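Local atomic coordinates of succinoglycan biosynthesis protein (Bacillus cereus ATCC 14579, PDB entry 3B55), a protein that is of unproven function but binds a calcium ion and belongs to the erythromycin esterase-like family. Residues 258-261 against 262-265. The protein carries 1 engineered substitution. Sequence-based numbering, arbitrary orientation.
Sequences NARI and IEQF
Arg260 bends over the next turn of helix 250-268 to bring its guanidinium beside Glu263 and Gln264. Its CB leads away from residues 262-265; with CG anti to the backbone N, the bend at the second torsion (chi2 76°) brings the end of the chain back toward them. CD passes Glu263 OE2 at 4.2 Å, a loose approach. At the tip, NH1 packs against Glu263 CB, 3.2 Å away, with that methylene at the guanidinium edge, while Gln264 CG lies over one face, 4.0 Å from Arg260 NH1. NH1 is also 3.8 Å from Glu263 OE2, but the oxygen sits far off the plane of the guanidinium, so this long salt bridge is an attraction of opposite charges and not a directed N-H bond. The same OE2 is hydrogen-bonded to Ser235 OG of helix 221-240, and Arg260 NH2 has a long, weak ion pair with Glu289 OE1 of helix 278-298.

In the backbone, Gln264 N hydrogen-bonds to Arg260 O at 3.0 Å and Phe265 N to Ile261 O at 2.9 Å (N-H...O 154° and 157°), the i to i+4 pattern of an alpha-helix. On the buried side, Ile262 CG1 rests 3.6 Å from Asn258 O, and Ile262 also packs on Tyr181 and Ile184. The i to i+3 charge pair is therefore probably a modest electrostatic supplement to a helix held by its backbone bonds and apolar packing.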
loop_
_atom_site.group_PDB
_atom_site.type_symbol
_atom_site.label_atom_id
_atom_site.label_comp_id
_atom_site.label_asym_id
_atom_site.label_seq_id
_atom_site.Cartn_x
_atom_site.Cartn_y
_atom_site.Cartn_z
ATOM N N ASN A 258 7.752 15.419 5.782
ATOM C CA ASN A 258 6.733 15.527 6.820
ATOM C C ASN A 258 5.864 16.747 6.522
ATOM O O ASN A 258 4.648 16.710 6.710
ATOM C CB ASN A 258 7.388 15.686 8.194
ATOM C CG ASN A 258 7.919 14.372 8.746
ATOM O OD1 ASN A 258 7.214 13.660 9.463
ATOM N ND2 ASN A 258 9.157 14.038 8.402
ATOM N N ALA A 259 6.488 17.829 6.059
ATOM C CA ALA A 259 5.747 19.048 5.728
ATOM C C ALA A 259 4.927 18.779 4.468
ATOM O O ALA A 259 3.798 19.255 4.323
ATOM C CB ALA A 259 6.708 20.209 5.486
ATOM N N ARG A 260 5.510 18.010 3.559
ATOM C CA ARG A 260 4.843 17.657 2.314
ATOM C C ARG A 260 3.536 16.914 2.605
ATOM O O ARG A 260 2.563 17.034 1.867
ATOM C CB ARG A 260 5.751 16.766 1.474
ATOM C CG ARG A 260 5.252 16.577 0.069
ATOM C CD ARG A 260 5.510 17.823 -0.756
ATOM N NE ARG A 260 4.803 17.782 -2.033
ATOM C CZ ARG A 260 3.524 18.107 -2.187
ATOM N NH1 ARG A 260 2.809 18.503 -1.144
ATOM N NH2 ARG A 260 2.959 18.029 -3.382
ATOM N N ILE A 261 3.519 16.135 3.680
ATOM C CA ILE A 261 2.325 15.382 4.048
ATOM C C ILE A 261 1.168 16.322 4.396
ATOM O O ILE A 261 0.020 16.051 4.049
ATOM C CB ILE A 261 2.607 14.449 5.245
ATOM C CG1 ILE A 261 3.619 13.372 4.835
ATOM C CG2 ILE A 261 1.312 13.817 5.732
ATOM C CD1 ILE A 261 3.116 12.407 3.768
ATOM N N ILE A 262 1.476 17.418 5.086
ATOM C CA ILE A 262 0.473 18.401 5.477
ATOM C C ILE A 262 -0.155 19.039 4.238
ATOM O O ILE A 262 -1.366 19.283 4.206
ATOM C CB ILE A 262 1.093 19.511 6.355
ATOM C CG1 ILE A 262 1.867 18.883 7.516
ATOM C CG2 ILE A 262 -0.006 20.422 6.888
ATOM C CD1 ILE A 262 2.676 19.869 8.329
ATOM N N GLU A 263 0.663 19.323 3.224
ATOM C CA GLU A 263 0.145 19.902 1.986
ATOM C C GLU A 263 -0.722 18.877 1.257
ATOM O O GLU A 263 -1.759 19.224 0.681
ATOM C CB GLU A 263 1.279 20.311 1.054
ATOM C CG GLU A 263 2.087 21.521 1.493
ATOM C CD GLU A 263 3.121 21.908 0.452
ATOM O OE1 GLU A 263 2.747 22.537 -0.564
ATOM O OE2 GLU A 263 4.305 21.559 0.643
ATOM N N GLN A 264 -0.286 17.618 1.275
ATOM C CA GLN A 264 -1.032 16.558 0.611
ATOM C C GLN A 264 -2.413 16.425 1.235
ATOM O O GLN A 264 -3.419 16.297 0.531
ATOM C CB GLN A 264 -0.293 15.224 0.719
ATOM C CG GLN A 264 0.970 15.122 -0.137
ATOM C CD GLN A 264 1.716 13.829 0.107
ATOM O OE1 GLN A 264 1.324 13.029 0.955
ATOM N NE2 GLN A 264 2.805 13.625 -0.617
ATOM N N PHE A 265 -2.453 16.467 2.562
ATOM C CA PHE A 265 -3.713 16.347 3.267
ATOM C C PHE A 265 -4.628 17.546 3.019
ATOM O O PHE A 265 -5.789 17.373 2.663
ATOM C CB PHE A 265 -3.458 16.160 4.771
ATOM C CG PHE A 265 -4.714 16.120 5.597
ATOM C CD1 PHE A 265 -5.284 17.294 6.092
ATOM C CD2 PHE A 265 -5.362 14.912 5.836
ATOM C CE1 PHE A 265 -6.481 17.259 6.811
ATOM C CE2 PHE A 265 -6.562 14.870 6.553
ATOM C CZ PHE A 265 -7.119 16.049 7.039
#